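Local coordinates for glycerol dehydrogenase (Schizosaccharomyces pombe, PDB 1TA9) that catalyses the NAD(+)-dependent oxidation of glycerol to dihydroxyacetone with a catalytic zinc ion, a step in glycerol assimilation, at the interface of chains A and B and the interface of chains A and C. Coordinates in Å, arbitrary orientation; residue numbers count along the deposited sequence, not the author numbering. Chains: chain A/B/C, glycerol dehydrogenase.

Contacts 1 and 3 are two patches of the same A-B interface, their C-alpha centres about 13 Å apart. Helix 407-428 of chain A runs through both, giving A:Tyr420 to contact 1 and A:Lys415, A:Asp418, A:Ser419 and others to contact 3; helix 258-284 of chain B serves both. Contact 2 joins chains A and C around a two-fold axis, its C-alpha centre about 37 Å and 42 Å from those of contacts 1 and 3. Helix 289-307 supplies B:Glu289 to contact 1 and A:Leu304 and C:Leu304 to contact 2. Chain A thus meets neighbours through separate surfaces, consistent with the deposited eight-copy assembly, unproven by structure alone.

Contact 1: the interface of chains A and B. Residues chain A 346-347, 349-351, 403, 420; chain B 274, 288-290, 293.
The carboxylate oxygen OE2 of B:Glu289 is gripped by the ammonium group of A:Lys403 and by water 1. A:Lys403 NZ arrives tip to tip, 2.8 Å from B:Glu289 OE2, on the syn lone pair, in a salt bridge. The same NZ donates to the backbone oxygen of A:Leu347, at the end of helix 333-347, in that carbonyl's plane. Water 1 links A:Leu347 O to OE2, and water 2 links NZ to OE1, so both carboxylate oxygens are engaged. An alanine in place of B:Glu289 would probably leave the A:Lys403 ammonium without its countercharge and open a gap beside A:Asp349.

A:Asp349 lies in the loop after that helix; with CG anti to the backbone N (chi1 -160°), its carboxylate is brought to B:Glu289 and B:Asn293. It stacks on the carboxylate of B:Glu289, planes 7° apart, with A:Asp349 CG 3.5 Å from B:Glu289 CG. Two acids this close would be expected to repel, and the lysine and amide donors probably offset this. B:Asn293 ND2 meets the syn lone pair of A:Asp349 OD1 at 2.7 Å, while the amide nitrogen also sits over the ring centre of B:Tyr274. In the deposited assembly this patch sets two loops of chain A, at A:Asp349 and A:Lys403, against helices 258-284 and 289-307 of chain B. The B:Tyr274 hydroxyl OH donates to the backbone oxygen A:Asp349 O at 2.8 Å, nearly along the C=O axis.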
# COMPACT_ATOMS: atom_id res chain seq x y z
N VAL A 346 -15.12 2.20 25.85
CA VAL A 346 -15.76 3.50 25.92
C VAL A 346 -14.90 4.40 26.81
O VAL A 346 -14.70 5.58 26.50
CB VAL A 346 -17.18 3.41 26.52
CG1 VAL A 346 -17.76 4.80 26.73
CG2 VAL A 346 -18.09 2.61 25.58
N LEU A 347 -14.39 3.84 27.90
CA LEU A 347 -13.54 4.60 28.82
C LEU A 347 -12.22 5.00 28.15
O LEU A 347 -11.66 6.05 28.46
CB LEU A 347 -13.27 3.78 30.09
CG LEU A 347 -14.50 3.52 30.97
CD1 LEU A 347 -14.10 2.66 32.17
CD2 LEU A 347 -15.09 4.85 31.44
N ASP A 349 -12.03 5.71 25.14
CA ASP A 349 -12.45 6.65 24.10
C ASP A 349 -12.09 6.23 22.67
O ASP A 349 -11.65 7.07 21.88
CB ASP A 349 -11.84 8.03 24.39
CG ASP A 349 -12.58 9.16 23.69
OD1 ASP A 349 -11.92 10.12 23.25
OD2 ASP A 349 -13.82 9.09 23.60
N TRP A 350 -12.26 4.96 22.34
CA TRP A 350 -11.98 4.49 20.99
C TRP A 350 -13.02 5.09 20.05
O TRP A 350 -14.17 5.28 20.45
CB TRP A 350 -12.12 2.97 20.87
CG TRP A 350 -11.06 2.14 21.52
CD1 TRP A 350 -10.13 2.54 22.43
CD2 TRP A 350 -10.88 0.73 21.33
NE1 TRP A 350 -9.37 1.46 22.83
CE2 TRP A 350 -9.81 0.34 22.17
CE3 TRP A 350 -11.51 -0.24 20.54
CZ2 TRP A 350 -9.36 -0.99 22.24
CZ3 TRP A 350 -11.06 -1.56 20.61
CH2 TRP A 350 -10.00 -1.92 21.46
N PRO A 351 -12.64 5.38 18.80
CA PRO A 351 -13.62 5.93 17.86
C PRO A 351 -14.74 4.89 17.73
O PRO A 351 -14.50 3.69 17.93
CB PRO A 351 -12.80 6.06 16.57
CG PRO A 351 -11.45 6.45 17.09
CD PRO A 351 -11.27 5.48 18.26
N LYS A 403 -5.46 6.76 32.97
CA LYS A 403 -6.64 7.62 32.96
C LYS A 403 -7.46 7.28 34.20
O LYS A 403 -7.63 6.10 34.53
CB LYS A 403 -7.49 7.37 31.70
CG LYS A 403 -8.66 8.35 31.56
CD LYS A 403 -9.47 8.12 30.29
CE LYS A 403 -8.66 8.37 29.03
NZ LYS A 403 -9.47 8.09 27.81
N TYR A 420 -24.57 2.19 21.91
CA TYR A 420 -23.70 1.95 20.76
C TYR A 420 -24.04 0.61 20.12
O TYR A 420 -24.21 0.52 18.90
CB TYR A 420 -22.22 1.92 21.17
CG TYR A 420 -21.58 3.22 21.61
CD1 TYR A 420 -22.33 4.39 21.77
CD2 TYR A 420 -20.23 3.26 21.94
CE1 TYR A 420 -21.73 5.58 22.25
CE2 TYR A 420 -19.63 4.43 22.41
CZ TYR A 420 -20.38 5.58 22.57
OH TYR A 420 -19.76 6.71 23.05
N TYR B 274 -16.03 10.64 16.27
CA TYR B 274 -16.98 10.70 17.38
C TYR B 274 -18.37 11.30 17.22
O TYR B 274 -19.17 11.24 18.16
CB TYR B 274 -16.29 11.43 18.54
CG TYR B 274 -14.97 10.82 18.94
CD1 TYR B 274 -14.93 9.62 19.64
CD2 TYR B 274 -13.76 11.42 18.58
CE1 TYR B 274 -13.71 9.03 19.99
CE2 TYR B 274 -12.54 10.84 18.92
CZ TYR B 274 -12.52 9.64 19.63
OH TYR B 274 -11.33 9.05 19.98
N THR B 288 -20.16 10.94 27.98
CA THR B 288 -18.97 10.17 27.63
C THR B 288 -17.86 11.09 27.13
O THR B 288 -18.10 12.26 26.83
CB THR B 288 -19.27 9.17 26.50
OG1 THR B 288 -19.76 9.89 25.36
CG2 THR B 288 -20.33 8.14 26.94
N GLU B 289 -16.64 10.57 27.04
CA GLU B 289 -15.54 11.38 26.53
C GLU B 289 -15.80 11.69 25.05
O GLU B 289 -15.40 12.73 24.55
CB GLU B 289 -14.21 10.64 26.70
CG GLU B 289 -12.99 11.48 26.29
CD GLU B 289 -11.67 10.85 26.71
OE1 GLU B 289 -10.61 11.42 26.35
OE2 GLU B 289 -11.69 9.81 27.39
N ALA B 290 -16.50 10.79 24.37
CA ALA B 290 -16.83 10.99 22.95
C ALA B 290 -17.75 12.20 22.80
O ALA B 290 -17.57 13.02 21.89
CB ALA B 290 -17.51 9.73 22.38
N ASN B 293 -15.76 15.21 23.34
CA ASN B 293 -14.92 15.49 22.18
C ASN B 293 -15.67 16.30 21.13
O ASN B 293 -15.12 17.23 20.54
CB ASN B 293 -14.42 14.20 21.53
CG ASN B 293 -13.43 13.46 22.39
OD1 ASN B 293 -12.83 14.03 23.30
ND2 ASN B 293 -13.24 12.18 22.09
O HOH W 1 -13.40 8.22 28.92
O HOH W 2 -8.47 9.94 25.60

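Contact 2: the interface of chains A and C. Residues chain A 66, 68-70, 304; chain C 66-69, 304.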
# COMPACT_ATOMS: atom_id res chain seq x y z
N PHE A 66 8.50 -12.47 34.68
CA PHE A 66 7.63 -13.34 33.88
C PHE A 66 7.34 -14.56 34.76
O PHE A 66 8.25 -15.13 35.36
CB PHE A 66 8.33 -13.80 32.59
CG PHE A 66 7.48 -14.71 31.73
CD1 PHE A 66 7.55 -16.09 31.87
CD2 PHE A 66 6.61 -14.18 30.79
CE1 PHE A 66 6.75 -16.93 31.09
CE2 PHE A 66 5.81 -15.00 30.00
CZ PHE A 66 5.88 -16.39 30.15
N SER A 68 4.85 -18.32 35.19
CA SER A 68 4.10 -19.34 34.46
C SER A 68 4.12 -20.71 35.11
O SER A 68 4.97 -21.01 35.95
CB SER A 68 4.68 -19.46 33.04
OG SER A 68 4.39 -20.72 32.46
N PRO A 69 3.15 -21.58 34.74
CA PRO A 69 3.11 -22.92 35.32
C PRO A 69 4.36 -23.59 34.73
O PRO A 69 4.94 -23.07 33.76
CB PRO A 69 1.85 -23.52 34.72
CG PRO A 69 0.98 -22.32 34.43
CD PRO A 69 1.97 -21.33 33.89
N GLN A 70 4.78 -24.72 35.28
CA GLN A 70 5.96 -25.40 34.76
C GLN A 70 5.63 -26.11 33.45
O GLN A 70 6.47 -26.18 32.55
CB GLN A 70 6.47 -26.42 35.78
CG GLN A 70 7.02 -25.80 37.05
CD GLN A 70 7.63 -26.83 37.98
OE1 GLN A 70 6.91 -27.62 38.60
NE2 GLN A 70 8.96 -26.85 38.06
N LEU A 304 -1.42 -16.63 30.57
CA LEU A 304 -0.10 -16.02 30.66
C LEU A 304 -0.15 -14.55 30.27
O LEU A 304 0.56 -13.72 30.84
CB LEU A 304 0.90 -16.75 29.76
CG LEU A 304 1.27 -18.18 30.16
CD1 LEU A 304 2.34 -18.72 29.22
CD2 LEU A 304 1.78 -18.19 31.60
N PHE C 66 3.52 -26.88 26.38
CA PHE C 66 4.27 -25.65 26.60
C PHE C 66 5.01 -25.88 27.91
O PHE C 66 4.43 -26.41 28.87
CB PHE C 66 3.33 -24.44 26.71
CG PHE C 66 4.04 -23.14 27.01
CD1 PHE C 66 4.26 -22.74 28.32
CD2 PHE C 66 4.48 -22.32 25.97
CE1 PHE C 66 4.92 -21.53 28.60
CE2 PHE C 66 5.14 -21.11 26.23
CZ PHE C 66 5.36 -20.72 27.55
N THR C 67 6.28 -25.51 27.95
CA THR C 67 7.09 -25.72 29.14
C THR C 67 7.82 -24.43 29.51
O THR C 67 8.20 -23.65 28.64
CB THR C 67 8.10 -26.87 28.89
OG1 THR C 67 8.76 -27.22 30.11
CG2 THR C 67 9.13 -26.47 27.85
N SER C 68 8.02 -24.20 30.80
CA SER C 68 8.67 -22.97 31.22
C SER C 68 9.20 -22.97 32.65
O SER C 68 8.86 -23.84 33.45
CB SER C 68 7.67 -21.81 31.08
OG SER C 68 8.10 -20.64 31.75
N PRO C 69 10.09 -22.02 32.96
CA PRO C 69 10.61 -21.95 34.33
C PRO C 69 9.42 -21.35 35.08
O PRO C 69 8.53 -20.75 34.45
CB PRO C 69 11.75 -20.94 34.22
CG PRO C 69 12.23 -21.11 32.79
CD PRO C 69 10.92 -21.22 32.04
N LEU C 304 12.46 -19.65 25.81
CA LEU C 304 11.14 -20.25 25.68
C LEU C 304 10.80 -20.47 24.21
O LEU C 304 10.09 -21.42 23.87
CB LEU C 304 10.08 -19.34 26.30
CG LEU C 304 10.12 -19.13 27.81
CD1 LEU C 304 9.03 -18.13 28.20
CD2 LEU C 304 9.92 -20.46 28.52
O HOH W 3 9.99 -24.94 36.13
O HOH W 4 9.02 -27.24 33.25
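Apolar contact is made by a symmetric pair, A:Phe66 with C:Leu304 and A:Leu304 with C:Phe66. In each, the leucine methyl CD1 and the phenylalanine ring meet tip to tip: A:Phe66 CE1 lies 3.9 Å from C:Leu304 CD1, and C:Phe66 CE1 is equally far from A:Leu304 CD1. Both phenylalanines hold CG anti to the backbone N (chi1 180° in chain A), which carries the rings toward the partner subunit.

Direct hydrogen bonding is by backbone: C:Ser68 N donates to A:Gln70 O at 3.1 Å. The two Ser68 side chains pass alongside each other, A:Ser68 OG 3.7 Å from C:Ser68 CB, without a bond between the hydroxyls. Each instead turns back on its own chain, A:Ser68 OG donating to A:Pro69 O at 2.8 Å on a lone pair of that carbonyl.

Water extends the polar contact. Water 4 joins A:Gln70 O to the C:Thr67 hydroxyl OG1, and water 3 joins the A:Gln70 side-chain amide NE2 to C:Ser68 O.

The patch belongs to a two-fold A-C interface of the deposited assembly: the loops after strand 64-67 meet at the two Ser68, while each Phe66 reaches the C-terminal end of the partner's helix 289-307, at Leu304.

Contact 3: the interface of chains A and B. Residues chain A 371, 415-416, 418-419, 422; chain B 284, 286, 449.
Helix 407-428 of chain A and A:Leu371 of its short helix 371-374 pack, in the deposited assembly, against the end of helix 258-284 of chain B, the loop residue B:Val286 and B:His449, near the C terminus. B:Arg284, its chain kinked at the second torsion (56°), extends its guanidinium to A:Asp418, whose carboxylate plane is turned 81° to it. NH1 and NH2 both point to one oxygen: B:Arg284 NH1 is 3.0 Å from A:Asp418 OD2, on the anti lone pair, and forms the salt bridge, while NH2 reaches that oxygen at 3.2 Å, tilted from the carboxylate plane.

Bonds within chain A set the acid in place. The backbone A:Leu371 N donates to A:Asp418 OD1 at 2.8 Å, and the A:Gln422 amide NE2 to A:Asp418 OD2 from above the carboxylate plane. A:Asp418 OD2 thus accepts from A:Gln422 NE2 and both terminal B:Arg284 nitrogens, which would be expected to favour the charged form.

A:Lys415 CB lies over one guanidinium face, toward its rim, and A:Lys415 CE rests 3.7 Å from B:Val286 CG1. Water 5 bridges A:Lys415 NZ and B:Arg284 O.

A:Ser419 OG accepts from B:Arg284 NH1 at 2.9 Å and, at the imidazole edge, in the ring plane, hydrogen-bonds B:His449 NE2 at 2.8 Å.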
# COMPACT_ATOMS: atom_id res chain seq x y z
N LEU A 371 -27.58 -4.36 27.44
CA LEU A 371 -28.12 -4.58 28.78
C LEU A 371 -29.28 -5.58 28.72
O LEU A 371 -29.50 -6.35 29.65
CB LEU A 371 -28.58 -3.26 29.40
CG LEU A 371 -27.46 -2.28 29.78
CD1 LEU A 371 -28.03 -0.93 30.18
CD2 LEU A 371 -26.65 -2.88 30.92
N LYS A 415 -23.94 2.53 30.09
CA LYS A 415 -25.12 2.86 29.30
C LYS A 415 -24.74 3.15 27.86
O LYS A 415 -25.47 2.78 26.93
CB LYS A 415 -25.85 4.07 29.90
CG LYS A 415 -26.74 3.72 31.09
CD LYS A 415 -27.33 4.96 31.76
CE LYS A 415 -26.28 5.72 32.57
NZ LYS A 415 -26.88 6.80 33.40
N ALA A 416 -23.59 3.80 27.66
CA ALA A 416 -23.12 4.13 26.32
C ALA A 416 -22.90 2.86 25.51
O ALA A 416 -23.25 2.81 24.33
CB ALA A 416 -21.83 4.94 26.39
N ASP A 418 -24.44 0.06 25.77
CA ASP A 418 -25.78 -0.39 25.41
C ASP A 418 -26.33 0.35 24.19
O ASP A 418 -26.84 -0.27 23.26
CB ASP A 418 -26.72 -0.22 26.61
CG ASP A 418 -28.09 -0.81 26.36
OD1 ASP A 418 -28.17 -2.03 26.08
OD2 ASP A 418 -29.08 -0.06 26.43
N SER A 419 -26.22 1.68 24.18
CA SER A 419 -26.71 2.48 23.06
C SER A 419 -25.89 2.23 21.78
O SER A 419 -26.46 2.11 20.69
CB SER A 419 -26.68 3.97 23.40
OG SER A 419 -27.70 4.32 24.32
N GLN A 422 -26.81 -1.18 20.39
CA GLN A 422 -28.13 -1.18 19.78
C GLN A 422 -28.09 -0.51 18.42
O GLN A 422 -28.77 -0.94 17.49
CB GLN A 422 -29.14 -0.45 20.68
CG GLN A 422 -29.51 -1.22 21.94
CD GLN A 422 -30.67 -0.58 22.67
OE1 GLN A 422 -31.73 -0.36 22.09
NE2 GLN A 422 -30.47 -0.27 23.95
N ARG B 284 -28.86 9.31 25.10
CA ARG B 284 -28.92 8.48 26.29
C ARG B 284 -28.73 9.31 27.56
O ARG B 284 -28.97 8.83 28.67
CB ARG B 284 -27.85 7.38 26.20
CG ARG B 284 -28.00 6.25 27.22
CD ARG B 284 -29.38 5.61 27.14
NE ARG B 284 -29.51 4.48 28.07
CZ ARG B 284 -29.26 3.21 27.75
NH1 ARG B 284 -28.86 2.89 26.53
NH2 ARG B 284 -29.41 2.26 28.67
N VAL B 286 -25.81 10.57 28.62
CA VAL B 286 -24.52 10.26 29.24
C VAL B 286 -23.39 11.12 28.70
O VAL B 286 -23.24 11.30 27.49
CB VAL B 286 -24.17 8.76 29.07
CG1 VAL B 286 -25.20 7.89 29.80
CG2 VAL B 286 -24.13 8.39 27.59
N HIS B 449 -33.08 7.54 18.93
CA HIS B 449 -32.33 6.46 19.55
C HIS B 449 -32.76 5.14 18.91
O HIS B 449 -33.94 4.95 18.59
CB HIS B 449 -32.60 6.41 21.06
CG HIS B 449 -31.73 5.43 21.80
ND1 HIS B 449 -31.86 4.07 21.65
CD2 HIS B 449 -30.70 5.63 22.65
CE1 HIS B 449 -30.94 3.46 22.38
NE2 HIS B 449 -30.22 4.39 23.00
O HOH W 5 -28.62 8.67 31.50